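Local coordinates for glutathione S-transferase (Lodderomyces elongisporus, PDB 4IVF), which binds two glutathione molecules per subunit and is probably a glutathione transferase of the Ure2p-like branch of the superfamily, at residues Asn17-Ser22 / Lys216-Pro221; Tyr105-Tyr110 / Thr175-Ala180; Pro120-Ala125 / Thr145-Ile150. All coordinates share one frame; numbering follows the deposited sequence.

Contact 1. Residues Asn17-Ser22 / Lys216-Pro221; sequences NGYKIS and KGFEVP. With GSH (glutathione), chain U; GSH (glutathione), chain T.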
loop_
_atom_site.group_PDB
_atom_site.type_symbol
_atom_site.label_atom_id
_atom_site.label_comp_id
_atom_site.label_asym_id
_atom_site.label_seq_id
_atom_site.Cartn_x
_atom_site.Cartn_y
_atom_site.Cartn_z
ATOM N N ASN F 17 -8.348 9.473 -3.479
ATOM C CA ASN F 17 -8.353 8.568 -2.351
ATOM C C ASN F 17 -9.709 8.488 -1.667
ATOM O O ASN F 17 -10.185 7.388 -1.353
ATOM C CB ASN F 17 -7.244 8.934 -1.374
ATOM C CG ASN F 17 -5.903 8.429 -1.837
ATOM O OD1 ASN F 17 -5.806 7.344 -2.434
ATOM N ND2 ASN F 17 -4.865 9.213 -1.600
ATOM N N GLY F 18 -10.323 9.650 -1.453
ATOM C CA GLY F 18 -11.683 9.725 -0.958
ATOM C C GLY F 18 -12.668 8.953 -1.821
ATOM O O GLY F 18 -13.520 8.224 -1.309
ATOM N N TYR F 19 -12.539 9.112 -3.136
ATOM C CA TYR F 19 -13.429 8.469 -4.091
ATOM C C TYR F 19 -13.367 6.940 -4.037
ATOM O O TYR F 19 -14.374 6.271 -4.255
ATOM C CB TYR F 19 -13.109 8.948 -5.514
ATOM C CG TYR F 19 -13.360 10.418 -5.736
ATOM C CD1 TYR F 19 -14.419 11.061 -5.112
ATOM C CD2 TYR F 19 -12.538 11.161 -6.559
ATOM C CE1 TYR F 19 -14.656 12.401 -5.312
ATOM C CE2 TYR F 19 -12.769 12.499 -6.768
ATOM C CZ TYR F 19 -13.829 13.117 -6.144
ATOM O OH TYR F 19 -14.063 14.456 -6.351
ATOM N N LYS F 20 -12.190 6.389 -3.761
ATOM C CA LYS F 20 -12.043 4.942 -3.622
ATOM C C LYS F 20 -13.056 4.415 -2.626
ATOM O O LYS F 20 -13.743 3.424 -2.875
ATOM C CB LYS F 20 -10.654 4.573 -3.114
ATOM C CG LYS F 20 -9.513 4.744 -4.092
ATOM C CD LYS F 20 -8.264 4.252 -3.401
ATOM C CE LYS F 20 -6.974 4.747 -4.002
ATOM N NZ LYS F 20 -5.842 4.335 -3.094
ATOM N N ILE F 21 -13.153 5.100 -1.494
ATOM C CA ILE F 21 -13.993 4.643 -0.408
ATOM C C ILE F 21 -15.460 4.969 -0.667
ATOM O O ILE F 21 -16.331 4.133 -0.432
ATOM C CB ILE F 21 -13.532 5.218 0.958
ATOM C CG1 ILE F 21 -12.054 4.895 1.201
ATOM C CG2 ILE F 21 -14.385 4.673 2.077
ATOM C CD1 ILE F 21 -11.632 3.508 0.745
ATOM N N SER F 22 -15.742 6.166 -1.171
ATOM C CA SER F 22 -17.139 6.530 -1.403
ATOM C C SER F 22 -17.747 5.682 -2.526
ATOM O O SER F 22 -18.899 5.265 -2.441
ATOM C CB SER F 22 -17.300 8.022 -1.692
ATOM O OG SER F 22 -16.698 8.394 -2.924
ATOM N N LYS F 216 -22.086 7.982 -8.582
ATOM C CA LYS F 216 -22.505 8.567 -7.315
ATOM C C LYS F 216 -21.311 8.800 -6.388
ATOM O O LYS F 216 -21.154 9.886 -5.842
ATOM C CB LYS F 216 -23.567 7.697 -6.639
ATOM C CG LYS F 216 -23.982 8.176 -5.244
ATOM C CD LYS F 216 -24.632 9.542 -5.287
ATOM C CE LYS F 216 -24.982 10.015 -3.898
ATOM N NZ LYS F 216 -25.410 11.450 -3.894
ATOM N N GLY F 217 -20.462 7.785 -6.236
ATOM C CA GLY F 217 -19.254 7.897 -5.435
ATOM C C GLY F 217 -18.341 9.032 -5.880
ATOM O O GLY F 217 -17.677 9.676 -5.059
ATOM N N PHE F 218 -18.306 9.289 -7.183
ATOM C CA PHE F 218 -17.513 10.402 -7.704
ATOM C C PHE F 218 -18.135 11.771 -7.378
ATOM O O PHE F 218 -17.473 12.791 -7.498
ATOM C CB PHE F 218 -17.287 10.258 -9.212
ATOM C CG PHE F 218 -16.089 9.412 -9.569
ATOM C CD1 PHE F 218 -14.839 9.692 -9.034
ATOM C CD2 PHE F 218 -16.219 8.333 -10.432
ATOM C CE1 PHE F 218 -13.746 8.910 -9.348
ATOM C CE2 PHE F 218 -15.122 7.548 -10.766
ATOM C CZ PHE F 218 -13.890 7.834 -10.229
ATOM N N GLU F 219 -19.398 11.785 -6.969
ATOM C CA GLU F 219 -20.054 13.023 -6.549
ATOM C C GLU F 219 -20.049 13.180 -5.021
ATOM O O GLU F 219 -20.782 13.997 -4.469
ATOM C CB GLU F 219 -21.486 13.073 -7.084
ATOM C CG GLU F 219 -21.588 12.955 -8.602
ATOM C CD GLU F 219 -22.988 12.556 -9.072
ATOM O OE1 GLU F 219 -23.868 12.323 -8.213
ATOM O OE2 GLU F 219 -23.210 12.473 -10.301
ATOM N N VAL F 220 -19.206 12.400 -4.351
ATOM C CA VAL F 220 -19.138 12.382 -2.892
ATOM C C VAL F 220 -17.722 12.648 -2.377
ATOM O O VAL F 220 -16.832 11.818 -2.546
ATOM C CB VAL F 220 -19.611 11.026 -2.326
ATOM C CG1 VAL F 220 -19.372 10.962 -0.812
ATOM C CG2 VAL F 220 -21.084 10.791 -2.660
ATOM N N PRO F 221 -17.503 13.814 -1.755
ATOM C CA PRO F 221 -18.453 14.931 -1.668
ATOM C C PRO F 221 -18.587 15.659 -3.014
ATOM O O PRO F 221 -17.739 15.464 -3.887
ATOM C CB PRO F 221 -17.845 15.837 -0.580
ATOM C CG PRO F 221 -16.425 15.450 -0.482
ATOM C CD PRO F 221 -16.317 14.014 -0.903
HETATM N N1 GSH U . -1.938 6.266 1.760
HETATM C CA1 GSH U . -3.116 7.051 1.987
HETATM C C1 GSH U . -4.316 6.299 1.605
HETATM O O11 GSH U . -5.365 6.389 2.280
HETATM O O12 GSH U . -4.315 5.566 0.591
HETATM C CB1 GSH U . -3.034 8.354 1.199
HETATM C CG1 GSH U . -4.026 9.297 1.756
HETATM C CD1 GSH U . -3.913 10.707 1.194
HETATM O OE1 GSH U . -3.033 11.047 0.390
HETATM N N2 GSH U . -4.917 11.736 1.640
HETATM C CA2 GSH U . -4.811 13.085 1.132
HETATM C C2 GSH U . -4.691 14.023 2.313
HETATM O O2 GSH U . -5.389 13.835 3.314
HETATM C CB2 GSH U . -6.011 13.399 0.359
HETATM S SG2 GSH U . -6.170 12.277 -1.001
HETATM N N3 GSH U . -3.760 15.145 2.270
HETATM C CA3 GSH U . -3.677 16.033 3.415
HETATM C C3 GSH U . -2.287 16.219 3.877
HETATM O O31 GSH U . -1.393 15.379 3.624
HETATM O O32 GSH U . -2.003 17.249 4.544
HETATM N N1 GSH T . 1.030 16.202 1.645
HETATM C CA1 GSH T . 0.836 16.346 0.223
HETATM C C1 GSH T . 2.035 16.936 -0.388
HETATM O O11 GSH T . 3.057 17.130 0.308
HETATM O O12 GSH T . 2.050 17.229 -1.603
HETATM C CB1 GSH T . -0.435 17.140 -0.096
HETATM C CG1 GSH T . -1.051 16.663 -1.361
HETATM C CD1 GSH T . -1.694 15.282 -1.227
HETATM O OE1 GSH T . -2.063 14.841 -0.127
HETATM N N2 GSH T . -1.906 14.415 -2.445
HETATM C CA2 GSH T . -2.513 13.101 -2.303
HETATM C C2 GSH T . -1.483 12.039 -2.571
HETATM O O2 GSH T . -0.575 12.259 -3.362
HETATM C CB2 GSH T . -3.586 12.939 -3.282
HETATM S SG2 GSH T . -4.756 14.244 -3.146
HETATM N N3 GSH T . -1.557 10.745 -1.916
HETATM C CA3 GSH T . -0.544 9.754 -2.215
HETATM C C3 GSH T . -1.117 8.394 -2.160
HETATM O O31 GSH T . -2.330 8.188 -2.412
HETATM O O32 GSH T . -0.362 7.434 -1.842
HETATM O O HOH W 1 -15.341 10.479 -0.657
HETATM O O HOH W 2 -16.385 15.121 -6.248
#

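Contact 2. Residues Tyr105-Tyr110 / Thr175-Ala180; sequences YKTLEY and TVADFA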
loop_
_atom_site.group_PDB
_atom_site.type_symbol
_atom_site.label_atom_id
_atom_site.label_comp_id
_atom_site.label_asym_id
_atom_site.label_seq_id
_atom_site.Cartn_x
_atom_site.Cartn_y
_atom_site.Cartn_z
ATOM N N TYR F 105 -5.711 -13.561 -3.006
ATOM C CA TYR F 105 -4.361 -13.018 -2.940
ATOM C C TYR F 105 -3.914 -12.168 -4.145
ATOM O O TYR F 105 -3.224 -11.164 -3.967
ATOM C CB TYR F 105 -3.357 -14.121 -2.578
ATOM C CG TYR F 105 -3.565 -14.564 -1.154
ATOM C CD1 TYR F 105 -3.222 -13.729 -0.088
ATOM C CD2 TYR F 105 -4.165 -15.785 -0.863
ATOM C CE1 TYR F 105 -3.434 -14.125 1.236
ATOM C CE2 TYR F 105 -4.384 -16.190 0.451
ATOM C CZ TYR F 105 -4.020 -15.356 1.493
ATOM O OH TYR F 105 -4.251 -15.762 2.787
ATOM N N LYS F 106 -4.300 -12.547 -5.359
ATOM C CA LYS F 106 -3.984 -11.692 -6.501
ATOM C C LYS F 106 -4.692 -10.331 -6.364
ATOM O O LYS F 106 -4.136 -9.323 -6.750
ATOM C CB LYS F 106 -4.351 -12.336 -7.850
ATOM C CG LYS F 106 -3.605 -13.637 -8.193
ATOM C CD LYS F 106 -2.084 -13.545 -8.059
ATOM C CE LYS F 106 -1.445 -12.591 -9.050
ATOM N NZ LYS F 106 0.057 -12.724 -9.061
ATOM N N THR F 107 -5.915 -10.330 -5.836
ATOM C CA THR F 107 -6.654 -9.099 -5.582
ATOM C C THR F 107 -5.849 -8.225 -4.637
ATOM O O THR F 107 -5.688 -7.018 -4.849
ATOM C CB THR F 107 -8.035 -9.384 -4.944
ATOM O OG1 THR F 107 -8.887 -9.997 -5.917
ATOM C CG2 THR F 107 -8.697 -8.093 -4.464
ATOM N N LEU F 108 -5.317 -8.869 -3.610
ATOM C CA LEU F 108 -4.504 -8.206 -2.607
ATOM C C LEU F 108 -3.214 -7.657 -3.231
ATOM O O LEU F 108 -2.820 -6.518 -2.966
ATOM C CB LEU F 108 -4.192 -9.173 -1.463
ATOM C CG LEU F 108 -3.892 -8.536 -0.111
ATOM C CD1 LEU F 108 -5.103 -7.742 0.370
ATOM C CD2 LEU F 108 -3.493 -9.605 0.908
ATOM N N GLU F 109 -2.563 -8.460 -4.067
ATOM C CA GLU F 109 -1.360 -7.995 -4.746
ATOM C C GLU F 109 -1.604 -6.748 -5.609
ATOM O O GLU F 109 -0.782 -5.843 -5.648
ATOM C CB GLU F 109 -0.755 -9.110 -5.598
ATOM C CG GLU F 109 0.324 -8.624 -6.557
ATOM C CD GLU F 109 0.890 -9.742 -7.407
ATOM O OE1 GLU F 109 0.706 -10.920 -7.029
ATOM O OE2 GLU F 109 1.522 -9.444 -8.443
ATOM N N TYR F 110 -2.728 -6.692 -6.308
ATOM C CA TYR F 110 -2.963 -5.568 -7.203
ATOM C C TYR F 110 -3.504 -4.345 -6.440
ATOM O O TYR F 110 -3.199 -3.195 -6.782
ATOM C CB TYR F 110 -3.869 -5.986 -8.365
ATOM C CG TYR F 110 -3.259 -7.063 -9.244
ATOM C CD1 TYR F 110 -1.876 -7.168 -9.397
ATOM C CD2 TYR F 110 -4.066 -7.973 -9.925
ATOM C CE1 TYR F 110 -1.320 -8.165 -10.209
ATOM C CE2 TYR F 110 -3.524 -8.965 -10.729
ATOM C CZ TYR F 110 -2.156 -9.056 -10.867
ATOM O OH TYR F 110 -1.632 -10.045 -11.659
ATOM N N THR F 175 -13.115 -6.107 -8.159
ATOM C CA THR F 175 -12.715 -6.240 -6.773
ATOM C C THR F 175 -12.250 -4.878 -6.251
ATOM O O THR F 175 -12.315 -3.872 -6.974
ATOM C CB THR F 175 -11.561 -7.241 -6.631
ATOM O OG1 THR F 175 -10.465 -6.819 -7.461
ATOM C CG2 THR F 175 -12.019 -8.651 -7.035
ATOM N N VAL F 176 -11.760 -4.848 -5.012
ATOM C CA VAL F 176 -11.275 -3.599 -4.430
ATOM C C VAL F 176 -10.075 -3.084 -5.226
ATOM O O VAL F 176 -9.792 -1.893 -5.233
ATOM C CB VAL F 176 -10.892 -3.747 -2.924
ATOM C CG1 VAL F 176 -12.130 -3.942 -2.056
ATOM C CG2 VAL F 176 -9.917 -4.896 -2.718
ATOM N N ALA F 177 -9.370 -3.984 -5.903
ATOM C CA ALA F 177 -8.218 -3.559 -6.681
ATOM C C ALA F 177 -8.661 -2.648 -7.829
ATOM O O ALA F 177 -8.053 -1.614 -8.075
ATOM C CB ALA F 177 -7.430 -4.759 -7.192
ATOM N N ASP F 178 -9.738 -3.018 -8.511
ATOM C CA ASP F 178 -10.285 -2.168 -9.569
ATOM C C ASP F 178 -10.780 -0.834 -9.006
ATOM O O ASP F 178 -10.531 0.229 -9.570
ATOM C CB ASP F 178 -11.435 -2.871 -10.294
ATOM C CG ASP F 178 -11.036 -4.220 -10.855
ATOM O OD1 ASP F 178 -11.091 -5.220 -10.112
ATOM O OD2 ASP F 178 -10.662 -4.280 -12.041
ATOM N N PHE F 179 -11.501 -0.885 -7.897
ATOM C CA PHE F 179 -12.056 0.342 -7.352
ATOM C C PHE F 179 -10.973 1.278 -6.847
ATOM O O PHE F 179 -11.089 2.487 -6.985
ATOM C CB PHE F 179 -13.132 0.035 -6.319
ATOM C CG PHE F 179 -14.331 -0.649 -6.910
ATOM C CD1 PHE F 179 -15.123 0.009 -7.837
ATOM C CD2 PHE F 179 -14.642 -1.957 -6.576
ATOM C CE1 PHE F 179 -16.222 -0.610 -8.408
ATOM C CE2 PHE F 179 -15.729 -2.588 -7.139
ATOM C CZ PHE F 179 -16.528 -1.912 -8.066
ATOM N N ALA F 180 -9.899 0.712 -6.311
ATOM C CA ALA F 180 -8.723 1.487 -5.913
ATOM C C ALA F 180 -8.102 2.222 -7.089
ATOM O O ALA F 180 -7.831 3.425 -7.007
ATOM C CB ALA F 180 -7.681 0.586 -5.245
#

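Contact 3. Residues Pro120-Ala125 / Thr145-Ile150; sequences PIQGQA and TDTKRI. With GSH (glutathione), chain T.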
loop_
_atom_site.group_PDB
_atom_site.type_symbol
_atom_site.label_atom_id
_atom_site.label_comp_id
_atom_site.label_asym_id
_atom_site.label_seq_id
_atom_site.Cartn_x
_atom_site.Cartn_y
_atom_site.Cartn_z
ATOM N N PRO F 120 0.946 6.860 -4.768
ATOM C CA PRO F 120 2.134 7.644 -4.423
ATOM C C PRO F 120 2.823 8.297 -5.617
ATOM O O PRO F 120 3.186 9.466 -5.516
ATOM C CB PRO F 120 3.055 6.608 -3.758
ATOM C CG PRO F 120 2.088 5.654 -3.100
ATOM C CD PRO F 120 0.946 5.543 -4.101
ATOM N N ILE F 121 3.005 7.573 -6.719
ATOM C CA ILE F 121 3.717 8.128 -7.868
ATOM C C ILE F 121 2.903 9.195 -8.624
ATOM O O ILE F 121 3.426 10.252 -8.971
ATOM C CB ILE F 121 4.201 7.013 -8.829
ATOM C CG1 ILE F 121 5.313 6.191 -8.164
ATOM C CG2 ILE F 121 4.660 7.591 -10.170
ATOM C CD1 ILE F 121 6.520 7.014 -7.720
ATOM N N GLN F 122 1.629 8.916 -8.869
ATOM C CA GLN F 122 0.782 9.865 -9.570
ATOM C C GLN F 122 0.538 11.104 -8.684
ATOM O O GLN F 122 0.302 12.210 -9.180
ATOM C CB GLN F 122 -0.543 9.215 -9.971
ATOM C CG GLN F 122 -1.401 10.098 -10.863
ATOM C CD GLN F 122 -2.647 9.400 -11.393
ATOM O OE1 GLN F 122 -2.717 8.166 -11.455
ATOM N NE2 GLN F 122 -3.640 10.188 -11.780
ATOM N N GLY F 123 0.600 10.905 -7.371
ATOM C CA GLY F 123 0.457 12.000 -6.432
ATOM C C GLY F 123 1.660 12.913 -6.477
ATOM O O GLY F 123 1.521 14.118 -6.311
ATOM N N GLN F 124 2.844 12.350 -6.728
ATOM C CA GLN F 124 4.050 13.171 -6.827
ATOM C C GLN F 124 4.003 14.011 -8.084
ATOM O O GLN F 124 4.353 15.191 -8.066
ATOM C CB GLN F 124 5.325 12.336 -6.826
ATOM C CG GLN F 124 5.541 11.531 -5.572
ATOM C CD GLN F 124 5.085 12.268 -4.329
ATOM O OE1 GLN F 124 5.648 13.305 -3.963
ATOM N NE2 GLN F 124 4.045 11.738 -3.675
ATOM N N ALA F 125 3.565 13.391 -9.172
ATOM C CA ALA F 125 3.399 14.093 -10.433
ATOM C C ALA F 125 2.432 15.260 -10.260
ATOM O O ALA F 125 2.681 16.364 -10.737
ATOM C CB ALA F 125 2.908 13.131 -11.524
ATOM N N THR F 145 6.507 10.230 -16.195
ATOM C CA THR F 145 7.050 9.048 -16.862
ATOM C C THR F 145 6.774 7.770 -16.069
ATOM O O THR F 145 6.370 6.748 -16.629
ATOM C CB THR F 145 8.565 9.170 -17.102
ATOM O OG1 THR F 145 8.817 10.206 -18.054
ATOM C CG2 THR F 145 9.113 7.878 -17.653
ATOM N N ASP F 146 6.978 7.830 -14.760
ATOM C CA ASP F 146 6.721 6.656 -13.943
ATOM C C ASP F 146 5.216 6.392 -13.816
ATOM O O ASP F 146 4.787 5.243 -13.715
ATOM C CB ASP F 146 7.400 6.759 -12.578
ATOM C CG ASP F 146 7.585 5.396 -11.923
ATOM O OD1 ASP F 146 8.041 4.459 -12.614
ATOM O OD2 ASP F 146 7.260 5.256 -10.727
ATOM N N THR F 147 4.405 7.443 -13.837
ATOM C CA THR F 147 2.956 7.244 -13.859
ATOM C C THR F 147 2.514 6.442 -15.085
ATOM O O THR F 147 1.669 5.540 -14.983
ATOM C CB THR F 147 2.203 8.573 -13.833
ATOM O OG1 THR F 147 2.464 9.239 -12.593
ATOM C CG2 THR F 147 0.712 8.333 -13.957
ATOM N N LYS F 148 3.103 6.766 -16.233
ATOM C CA LYS F 148 2.803 6.065 -17.471
ATOM C C LYS F 148 3.304 4.626 -17.405
ATOM O O LYS F 148 2.677 3.726 -17.964
ATOM C CB LYS F 148 3.419 6.785 -18.671
ATOM C CG LYS F 148 2.691 8.046 -19.087
ATOM C CD LYS F 148 3.554 8.827 -20.074
ATOM C CE LYS F 148 2.817 9.993 -20.693
ATOM N NZ LYS F 148 3.766 10.868 -21.444
ATOM N N ARG F 149 4.433 4.415 -16.725
ATOM C CA ARG F 149 4.951 3.070 -16.543
ATOM C C ARG F 149 3.902 2.198 -15.841
ATOM O O ARG F 149 3.613 1.082 -16.281
ATOM C CB ARG F 149 6.250 3.079 -15.727
ATOM C CG ARG F 149 6.924 1.701 -15.673
ATOM C CD ARG F 149 7.998 1.583 -14.582
ATOM N NE ARG F 149 7.445 1.624 -13.228
ATOM C CZ ARG F 149 6.940 0.570 -12.586
ATOM N NH1 ARG F 149 6.899 -0.628 -13.170
ATOM N NH2 ARG F 149 6.451 0.714 -11.366
ATOM N N ILE F 150 3.327 2.735 -14.766
ATOM C CA ILE F 150 2.412 1.994 -13.904
ATOM C C ILE F 150 1.080 1.626 -14.579
ATOM O O ILE F 150 0.541 0.546 -14.367
ATOM C CB ILE F 150 2.177 2.758 -12.578
ATOM C CG1 ILE F 150 3.425 2.674 -11.709
ATOM C CG2 ILE F 150 1.005 2.178 -11.808
ATOM C CD1 ILE F 150 3.445 3.681 -10.604
HETATM N N1 GSH T . 1.030 16.202 1.645
HETATM C CA1 GSH T . 0.836 16.346 0.223
HETATM C C1 GSH T . 2.035 16.936 -0.388
HETATM O O11 GSH T . 3.057 17.130 0.308
HETATM O O12 GSH T . 2.050 17.229 -1.603
HETATM C CB1 GSH T . -0.435 17.140 -0.096
HETATM C CG1 GSH T . -1.051 16.663 -1.361
HETATM C CD1 GSH T . -1.694 15.282 -1.227
HETATM O OE1 GSH T . -2.063 14.841 -0.127
HETATM N N2 GSH T . -1.906 14.415 -2.445
HETATM C CA2 GSH T . -2.513 13.101 -2.303
HETATM C C2 GSH T . -1.483 12.039 -2.571
HETATM O O2 GSH T . -0.575 12.259 -3.362
HETATM C CB2 GSH T . -3.586 12.939 -3.282
HETATM S SG2 GSH T . -4.756 14.244 -3.146
HETATM N N3 GSH T . -1.557 10.745 -1.916
HETATM C CA3 GSH T . -0.544 9.754 -2.215
HETATM C C3 GSH T . -1.117 8.394 -2.160
HETATM O O31 GSH T . -2.330 8.188 -2.412
HETATM O O32 GSH T . -0.362 7.434 -1.842
#

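Contact 1. Residues Asn17-Ser22 / Lys216-Pro221
The ring of Y19 takes the edge of F218 on one face, an offset edge-to-face pair with the planes at 69° and the centroids 5.2 Å apart. F218 CD1 does the touching, over the rim of the tyrosine rather than its middle, 3.7 Å from Y19 CD2, which lies in the plane of the F218 ring. At the Y19 edge, near its plane, sits V220 O, 3.6 Å from Y19 CE1. Beyond the ring, a water donates to F218 O and P221 O.

S22 works one turn further along the helix. With chi1 at 67°, its OG lies between the backbone N and the carbonyl carbon and donates to G217 O over 2.7 Å, arriving 30° out of the carbonyl plane. V220 N, closing the type I turn G217-V220, reaches G217 O from the opposite face, so two donors grip that oxygen. S22 CB packs on V220 CG1. A second water donates to V220 O and, weakly, to G18 O.

The other side of helix 16-27 faces ligand: N17 ND2 gives a nearly straight 2.9 Å bond to O31 of the chain T glutathione, while N17 OD1 accepts from K20 NZ and W184. Thus the helix presenting N17 to glutathione is tied to the end of helix 212-217 and the turn after it by a ring pair, the serine-carbonyl bond and a bridging water.

Contact 2. Residues Tyr105-Tyr110 / Thr175-Ala180
T107 and T175 reach toward each other tip to tip, yet the pair meets through carbon: T107 OG1 lies 3.6 Å from T175 CG2, and T107 CG2 is 3.7 Å from T175 CB. The T107 hydroxyl is turned beside its own backbone N (chi1 -70°) and bonds back to E103 O in the preceding turn. That same rotation sets T107 CG2 anti to the backbone N, where it also meets V176 CG2 at 3.8 Å. T107 has the most surface buried here, its two branches meeting the N-cap and first residue of the facing helix.

A177 points its methyl at the backbone of the partner, with CB 3.7 Å from T107 O and 3.9 Å from Y110 CB. Y110 offers just this CB, its ring leading away from the facing segment. The small alanine lies where the chains come nearest, and the two helix segments run nearly parallel, 17° apart, with their axes 8.8 Å from each other.

T175 and D178 form a capping box at the start of helix 176-185, a hallmark of the GST helical domain, where such a box lies at the head of the helix in its core. D178 OD1 accepts from T175 N at 2.9 Å, on the anti side and 30° out of the carboxylate plane; T175 OG1 in turn caps A177 N, by a weak bond. D178 OD2 is taken by W204 NE1 and L169 N. On the far side of helix 102-131, the salt bridge of K106 NZ with E109 OE1 faces the second subunit, where V74 O and S76 N take up the same two side-chain atoms.

Contact 3. Residues Pro120-Ala125 / Thr145-Ile150
I121 has the largest share of the buried surface, and three side chains of the facing helix gather round it. D146 comes across it at about a right angle, laying carboxylate OD2 3.4 Å from I121 CG1 and 3.5 Å from CG2, a polar oxygen against hydrocarbon. I150 adds its tip, with CD1 3.9 Å from I121 CB. The other D146 oxygen is held within its own helix: R149 NE donates to OD1 at 3.0 Å as part of a salt bridge, on the syn side but tilted out of the carboxylate plane, with OD1 in the guanidinium plane of R149.

T147 is second in buried area. Its OG1, beside the backbone N at chi1 -64°, bonds to Y143 O one turn back; with that polarity satisfied it rests 3.5 Å from Q122 CA and 3.7 Å from I121 CG2. T147 CG2 meets the Q122 chain, whose amide passes onward to Y151 OH and W184 O.

On the ligand side, G123 CA comes within 3.2 Å of glutathione O2, and P120 CD touches the glycyl carboxylate. Helices 102-131 and 137-159 are long neighbours of the GST C-terminal domain, their segments here near antiparallel at 149°. One helix face lines the glutathione pocket, another packs against its partner, and Q124 OE1 and R149 NH1 continue to Y143 and N55 of the second subunit.

Overall arrangement
All three contacts are largely buried, with contact 1 nearest the chain centre and contact 3 farthest from it. Contact 1 joins the thioredoxin-like domain to the turn after helix 212-217 of the helical domain and relies on aromatic, carbonyl and water chemistry. Contacts 2 and 3 lie within the helical domain, share helix 102-131 and have no hydrogen bonds between their segments; one pairs nearly parallel helices, the other nearly antiparallel ones. Both also reach the second subunit, unlike contact 1. Contact 1 touches contact 2 through K20 on A180, whereas contacts 1 and 3 do not touch but border the same glutathione. Contact 3 is nested inside contact 2's loop, and both inside contact 1's.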